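Local coordinates for glycosyl hydrolase family 2, TIM barrel domain protein (Parabacteroides merdae ATCC 43184, PDB 6DXU) that hydrolyses beta-glucuronides as a glycoside hydrolase family 2 beta-glucuronidase of a human gut bacterium, at residues 200-205 with 232-237; 289-292 with 297-300; 498-503 with 580-585. All coordinates share one frame; numbering follows the deposited sequence.

Contacts 1 and 2 share the family 2 domain that follows the sugar-binding domain, while contact 3 lies on the outside of the TIM barrel. The three come in series along the chain. Contact 1 (200-205 with 232-237) and contact 2 (289-292 with 297-300) have centres about 11 Å apart and touch: Val202 O and Gln297 NE2, 2.8 Å apart, tie the entry of one sheet to the outermost strand of the other, and Pro200 packs on Phe299. Contact 3 (498-503 with 580-585) is remote, its centre about 55 Å from contact 1 and about 51 Å from contact 2. Contacts 1 and 2 thus belong to one beta sandwich, and contact 3 joins peripheral pieces of the barrel domain.

Contact 1: residues 200-205 with 232-237; sequences PEVSFE and EDIRKA
Val202 and Ile234 form the apolar part of this contact, their side chains meeting at a slant. The CG2 methyl of Val202 lies 3.7 Å from Ile234 CG1 and equally near CB, so one methyl is pressed against the branch point of the isoleucine. It is the other methyl of Val202, CG1, that stands opposite the backbone N (chi1 -177°), which leaves CG2 for Ile234. Glu201 runs roughly perpendicular to both of its partners. Its extended chain brings OE2 to 3.9 Å from Ile234 CD1, and OE1 to 4.0 Å from Glu232 CG. Glu232 is bent at chi2 (-67°). The carboxylate planes are 31° apart. OE1 of Glu201 and OE1 of Glu232, like charges, stay 5.0 Å from each other; Asn105 ND2 donates to Glu201 OE1, which probably eases the like-charge proximity. The backbones are bridged by a single water, which donates to Glu201 O (2.7 Å) and accepts from Glu232 N (2.7 Å). Beyond the touching residues, Arg235 NE bonds to Asp233 OD1 from above the carboxylate plane, and Asp233 also forms a salt bridge with Arg446 of a second subunit. In the fold, the segment 200-205 leads into strand 203-213 while 232-237 links strand 219-229 to strand 237-244, passing from one sheet of the beta sandwich to the other; Val202 also packs on Val292 of strand 286-294.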
# COMPACT_ATOMS: atom_id res chain seq x y z
N PRO D 200 8.40 -33.47 -14.90
CA PRO D 200 8.58 -34.37 -13.76
C PRO D 200 9.03 -33.58 -12.54
O PRO D 200 9.12 -32.35 -12.60
CB PRO D 200 9.67 -35.34 -14.24
CG PRO D 200 10.51 -34.49 -15.15
CD PRO D 200 9.55 -33.52 -15.83
N GLU D 201 9.35 -34.27 -11.44
CA GLU D 201 9.77 -33.60 -10.21
C GLU D 201 10.99 -32.71 -10.44
O GLU D 201 11.04 -31.58 -9.95
CB GLU D 201 10.08 -34.62 -9.12
CG GLU D 201 8.84 -35.21 -8.48
CD GLU D 201 9.19 -36.33 -7.50
OE1 GLU D 201 8.53 -36.40 -6.44
OE2 GLU D 201 10.13 -37.11 -7.77
N VAL D 202 11.98 -33.21 -11.17
CA VAL D 202 13.23 -32.48 -11.37
C VAL D 202 13.36 -32.18 -12.85
O VAL D 202 13.34 -33.09 -13.68
CB VAL D 202 14.44 -33.28 -10.88
CG1 VAL D 202 15.71 -32.45 -11.05
CG2 VAL D 202 14.26 -33.69 -9.42
N SER D 203 13.54 -30.90 -13.18
CA SER D 203 13.71 -30.50 -14.57
C SER D 203 14.74 -29.37 -14.62
O SER D 203 15.35 -29.01 -13.61
CB SER D 203 12.37 -30.09 -15.20
OG SER D 203 11.77 -29.04 -14.47
N PHE D 204 14.92 -28.82 -15.81
CA PHE D 204 15.87 -27.74 -16.05
C PHE D 204 15.11 -26.43 -16.18
O PHE D 204 14.22 -26.31 -17.04
CB PHE D 204 16.71 -28.02 -17.30
CG PHE D 204 17.49 -29.31 -17.24
CD1 PHE D 204 17.10 -30.41 -18.00
CD2 PHE D 204 18.61 -29.42 -16.44
CE1 PHE D 204 17.81 -31.61 -17.94
CE2 PHE D 204 19.32 -30.60 -16.38
CZ PHE D 204 18.93 -31.70 -17.14
N GLU D 205 15.45 -25.46 -15.34
CA GLU D 205 14.89 -24.12 -15.43
C GLU D 205 15.59 -23.29 -16.49
O GLU D 205 14.95 -22.51 -17.21
CB GLU D 205 14.98 -23.43 -14.07
CG GLU D 205 14.45 -22.01 -14.06
CD GLU D 205 14.35 -21.43 -12.66
OE1 GLU D 205 15.00 -21.96 -11.74
OE2 GLU D 205 13.63 -20.42 -12.49
N GLU D 232 10.34 -30.21 -5.18
CA GLU D 232 10.20 -31.27 -4.19
C GLU D 232 11.47 -31.53 -3.41
O GLU D 232 11.46 -32.41 -2.54
CB GLU D 232 9.76 -32.59 -4.84
CG GLU D 232 8.38 -32.55 -5.45
CD GLU D 232 7.27 -32.40 -4.43
OE1 GLU D 232 7.47 -32.72 -3.23
OE2 GLU D 232 6.17 -31.96 -4.84
N ASP D 233 12.56 -30.82 -3.70
CA ASP D 233 13.80 -30.93 -2.93
C ASP D 233 14.39 -32.35 -3.00
O ASP D 233 14.91 -32.88 -2.02
CB ASP D 233 13.57 -30.49 -1.48
CG ASP D 233 14.84 -30.45 -0.66
OD1 ASP D 233 14.81 -30.95 0.49
OD2 ASP D 233 15.87 -29.97 -1.18
N ILE D 234 14.34 -32.96 -4.20
CA ILE D 234 15.05 -34.21 -4.44
C ILE D 234 16.54 -33.98 -4.22
O ILE D 234 17.11 -33.01 -4.73
CB ILE D 234 14.76 -34.71 -5.87
CG1 ILE D 234 13.25 -34.90 -6.10
CG2 ILE D 234 15.53 -36.01 -6.17
CD1 ILE D 234 12.55 -35.73 -5.06
N ARG D 235 17.19 -34.87 -3.46
CA ARG D 235 18.57 -34.60 -3.04
C ARG D 235 19.63 -35.04 -4.04
O ARG D 235 20.72 -34.46 -4.05
CB ARG D 235 18.86 -35.27 -1.69
CG ARG D 235 17.86 -34.91 -0.59
CD ARG D 235 17.90 -33.44 -0.22
NE ARG D 235 16.97 -33.13 0.88
CZ ARG D 235 17.25 -33.30 2.17
NH1 ARG D 235 18.44 -33.78 2.53
NH2 ARG D 235 16.35 -33.00 3.09
N LYS D 236 19.35 -36.04 -4.87
CA LYS D 236 20.34 -36.57 -5.78
C LYS D 236 19.69 -36.96 -7.10
O LYS D 236 18.53 -37.36 -7.15
CB LYS D 236 21.04 -37.80 -5.18
CG LYS D 236 21.92 -37.44 -4.00
CD LYS D 236 22.80 -38.60 -3.58
CE LYS D 236 23.81 -38.15 -2.54
NZ LYS D 236 24.99 -37.54 -3.20
N ALA D 237 20.47 -36.83 -8.17
CA ALA D 237 20.03 -37.29 -9.48
C ALA D 237 21.25 -37.69 -10.28
O ALA D 237 22.38 -37.31 -9.96
CB ALA D 237 19.24 -36.21 -10.23
O HOH W 1 11.44 -31.46 -7.25

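Contact 2: residues 289-292 with 297-300; sequences ELTV and QTFT
Val292 and Phe299 face each other as a hydrogen-bonded pair in the antiparallel beta hairpin formed by strands 286-294 and 297-305, at the edge of a four-stranded sheet of the family 2 beta sandwich. On the buried face, Val292 CG1 comes within 3.9 Å of Phe299 CB and sits at the ring edge, near its plane; chi1 of 48° wedges this methyl between the backbone N and carbonyl carbon of Val292. The ring itself swings away from the neighbouring strand, toward Pro200 and Ser203, while Leu290 and Val292 reach Phe204 of the opposite sheet. The other face is more polar and partly open to solvent. There Thr291 and Thr300, a non-hydrogen-bonded pair by backbone register, share a side-chain hydrogen bond, Thr291 OG1 to Thr300 OG1 at 2.9 Å. Their methyls meet other neighbours: Thr300 CG2 lies against Glu289 CG (3.6 Å), whose carboxylate is bonded by Tyr244, and Thr291 CG2 approaches that of the exposed Thr298 at 3.9 Å. The backbone bond from Val292 N to Phe299 O is matched by a return bond to Val292 O, and that oxygen carries a second donor. Gln297 NE2, also bonded to Val202 O, reaches Val292 O at 3.2 Å from above the carbonyl plane, while Phe299 N reaches the same oxygen at 3.1 Å from the opposite face.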
# COMPACT_ATOMS: atom_id res chain seq x y z
N GLU D 289 22.24 -32.62 -25.50
CA GLU D 289 21.12 -33.39 -24.98
C GLU D 289 21.37 -33.65 -23.50
O GLU D 289 22.39 -34.24 -23.14
CB GLU D 289 20.97 -34.70 -25.75
CG GLU D 289 19.91 -35.66 -25.24
CD GLU D 289 19.90 -36.96 -26.04
OE1 GLU D 289 20.90 -37.71 -25.98
OE2 GLU D 289 18.89 -37.22 -26.72
N LEU D 290 20.45 -33.20 -22.63
CA LEU D 290 20.61 -33.33 -21.19
C LEU D 290 19.52 -34.24 -20.65
O LEU D 290 18.35 -34.08 -20.99
CB LEU D 290 20.52 -31.96 -20.49
CG LEU D 290 21.52 -30.89 -20.90
CD1 LEU D 290 21.45 -29.68 -19.97
CD2 LEU D 290 22.91 -31.46 -20.91
N THR D 291 19.92 -35.18 -19.79
CA THR D 291 18.99 -36.12 -19.16
C THR D 291 19.15 -36.05 -17.65
O THR D 291 20.27 -36.06 -17.15
CB THR D 291 19.25 -37.55 -19.65
OG1 THR D 291 19.01 -37.61 -21.06
CG2 THR D 291 18.33 -38.54 -18.95
N VAL D 292 18.04 -35.95 -16.93
CA VAL D 292 18.10 -36.00 -15.48
C VAL D 292 17.26 -37.18 -15.01
O VAL D 292 16.05 -37.25 -15.28
CB VAL D 292 17.66 -34.66 -14.84
CG1 VAL D 292 16.39 -34.16 -15.44
CG2 VAL D 292 17.56 -34.81 -13.32
N GLN D 297 11.99 -41.03 -12.47
CA GLN D 297 11.88 -40.22 -13.67
C GLN D 297 13.11 -40.41 -14.54
O GLN D 297 14.20 -40.70 -14.06
CB GLN D 297 11.71 -38.74 -13.34
CG GLN D 297 13.02 -38.09 -12.91
CD GLN D 297 12.93 -36.59 -12.80
OE1 GLN D 297 12.20 -36.06 -11.94
NE2 GLN D 297 13.66 -35.89 -13.66
N THR D 298 12.89 -40.24 -15.85
CA THR D 298 13.96 -40.04 -16.81
C THR D 298 13.48 -38.93 -17.72
O THR D 298 12.51 -39.12 -18.48
CB THR D 298 14.26 -41.32 -17.61
OG1 THR D 298 14.60 -42.37 -16.70
CG2 THR D 298 15.44 -41.09 -18.54
N PHE D 299 14.13 -37.77 -17.66
CA PHE D 299 13.66 -36.57 -18.34
C PHE D 299 14.77 -36.07 -19.25
O PHE D 299 15.86 -35.75 -18.77
CB PHE D 299 13.26 -35.49 -17.34
CG PHE D 299 12.81 -34.21 -17.98
CD1 PHE D 299 11.55 -34.10 -18.52
CD2 PHE D 299 13.67 -33.12 -18.07
CE1 PHE D 299 11.13 -32.92 -19.11
CE2 PHE D 299 13.26 -31.95 -18.66
CZ PHE D 299 11.99 -31.85 -19.18
N THR D 300 14.48 -35.97 -20.54
CA THR D 300 15.45 -35.57 -21.53
C THR D 300 14.97 -34.33 -22.26
O THR D 300 13.80 -34.24 -22.65
CB THR D 300 15.70 -36.67 -22.56
OG1 THR D 300 16.25 -37.82 -21.91
CG2 THR D 300 16.70 -36.19 -23.61

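Contact 3: residues 498-503 with 580-585; sequences SISEQE and ETMPWL
Trp584 and Met582 meet the helix 496-504 at Ser500 and Glu501 through van der Waals contacts. The six-membered ring of Trp584 leads: its CZ2 lies 3.6 Å from Glu501 CG, with the glutamate chain crossing the indole at about a right angle and its carboxylate plane turned 44° from the ring. At the next ring atom, CH2, Ser500 CB sits in the plane of the indole at its edge, 4.0 Å away, and Ser500 O approaches the same CH2 at 3.8 Å. Beside the tryptophan, the terminal methyl of Met582 touches Ser500 CB, with CE 3.6 Å from it. That methyl gets there because the chain, extended at chi2, turns at chi3 (75°). The next shell sets these groups in place. Met582 CB lies over one face of the indole, 3.8 Å above its plane toward the rim, and Leu585 CB covers the same face, so the ring is backed by its own loop. This loop is a type I beta turn from Met582 to Leu585, closed by a bond from Leu585 N to Met582 O (3.2 Å), and Arg324 NH2 holds Leu585 O. On the helix, Ser500 OG bonds to Tyr496 O one turn earlier, which fixes the hydroxyl while CB faces the methionine. Further out, Trp584 packs on Met504 and Met582 on Tyr496. The whole is peripheral packing in a TIM-barrel domain: the turn follows helix 565-579 and leads into strand 587-589, while the short helix 496-504 precedes strand 512-513, the parallel neighbour of strand 587-589 in the barrel. Strand 587-589 also pairs with strand 323-331, as the last strand of a closed barrel does.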
# COMPACT_ATOMS: atom_id res chain seq x y z
N SER D 498 27.91 8.73 -50.18
CA SER D 498 28.66 9.81 -49.53
C SER D 498 28.18 10.03 -48.10
O SER D 498 29.00 10.29 -47.20
CB SER D 498 28.57 11.09 -50.35
OG SER D 498 27.26 11.61 -50.36
N ILE D 499 26.87 9.98 -47.87
CA ILE D 499 26.37 10.12 -46.50
C ILE D 499 26.92 8.99 -45.63
O ILE D 499 27.33 9.22 -44.48
CB ILE D 499 24.83 10.17 -46.47
CG1 ILE D 499 24.33 11.42 -47.19
CG2 ILE D 499 24.33 10.18 -45.01
CD1 ILE D 499 22.82 11.43 -47.42
N SER D 500 26.92 7.77 -46.16
CA SER D 500 27.45 6.63 -45.41
C SER D 500 28.94 6.80 -45.09
O SER D 500 29.38 6.49 -43.97
CB SER D 500 27.22 5.33 -46.19
OG SER D 500 25.84 5.07 -46.42
N GLU D 501 29.72 7.30 -46.05
CA GLU D 501 31.14 7.54 -45.81
C GLU D 501 31.35 8.55 -44.68
O GLU D 501 32.22 8.37 -43.82
CB GLU D 501 31.82 8.02 -47.09
CG GLU D 501 32.05 6.93 -48.12
CD GLU D 501 32.45 7.48 -49.48
OE1 GLU D 501 32.26 8.70 -49.72
OE2 GLU D 501 32.94 6.70 -50.32
N GLN D 502 30.57 9.62 -44.69
CA GLN D 502 30.68 10.62 -43.63
C GLN D 502 30.25 10.04 -42.29
O GLN D 502 30.85 10.35 -41.26
CB GLN D 502 29.84 11.85 -43.98
CG GLN D 502 30.32 12.59 -45.22
N GLU D 503 29.18 9.25 -42.28
CA GLU D 503 28.65 8.75 -41.01
C GLU D 503 29.56 7.69 -40.38
O GLU D 503 29.74 7.68 -39.16
CB GLU D 503 27.24 8.20 -41.21
CG GLU D 503 26.20 9.30 -41.38
CD GLU D 503 26.01 10.10 -40.09
OE1 GLU D 503 26.14 9.52 -38.99
OE2 GLU D 503 25.75 11.32 -40.17
N GLU D 580 28.34 -2.61 -53.58
CA GLU D 580 29.42 -3.41 -54.16
C GLU D 580 30.75 -2.66 -54.22
O GLU D 580 31.78 -3.30 -54.45
CB GLU D 580 29.01 -3.90 -55.55
CG GLU D 580 27.82 -4.86 -55.51
CD GLU D 580 27.49 -5.48 -56.86
OE1 GLU D 580 28.22 -5.21 -57.83
OE2 GLU D 580 26.52 -6.25 -56.93
N THR D 581 30.74 -1.35 -54.01
CA THR D 581 31.96 -0.54 -54.08
C THR D 581 32.32 0.09 -52.74
O THR D 581 33.03 1.10 -52.70
CB THR D 581 31.81 0.55 -55.15
OG1 THR D 581 30.86 1.54 -54.72
CG2 THR D 581 31.35 -0.05 -56.47
N MET D 582 31.83 -0.47 -51.63
CA MET D 582 32.05 0.07 -50.29
C MET D 582 32.69 -1.04 -49.46
O MET D 582 32.02 -1.68 -48.63
CB MET D 582 30.74 0.56 -49.68
CG MET D 582 30.12 1.71 -50.47
SD MET D 582 28.36 2.01 -50.17
CE MET D 582 28.36 2.79 -48.55
N PRO D 583 33.98 -1.30 -49.66
CA PRO D 583 34.59 -2.48 -49.01
C PRO D 583 34.72 -2.34 -47.50
O PRO D 583 34.87 -3.36 -46.82
CB PRO D 583 35.95 -2.60 -49.71
CG PRO D 583 36.28 -1.20 -50.13
CD PRO D 583 34.95 -0.55 -50.48
N TRP D 584 34.67 -1.12 -46.97
CA TRP D 584 34.77 -0.83 -45.54
C TRP D 584 33.45 -1.03 -44.80
O TRP D 584 33.44 -0.92 -43.57
CB TRP D 584 35.23 0.62 -45.34
CG TRP D 584 34.42 1.54 -46.19
CD1 TRP D 584 34.72 1.99 -47.45
CD2 TRP D 584 33.13 2.09 -45.87
NE1 TRP D 584 33.71 2.79 -47.92
CE2 TRP D 584 32.72 2.88 -46.97
CE3 TRP D 584 32.29 2.01 -44.75
CZ2 TRP D 584 31.51 3.57 -46.99
CZ3 TRP D 584 31.07 2.71 -44.77
CH2 TRP D 584 30.70 3.47 -45.89
N LEU D 585 32.36 -1.31 -45.51
CA LEU D 585 31.03 -1.29 -44.94
C LEU D 585 30.72 -2.60 -44.22
O LEU D 585 30.85 -3.68 -44.81
CB LEU D 585 30.00 -1.05 -46.05
CG LEU D 585 28.53 -1.10 -45.65
CD1 LEU D 585 28.18 0.02 -44.67
CD2 LEU D 585 27.67 -1.03 -46.91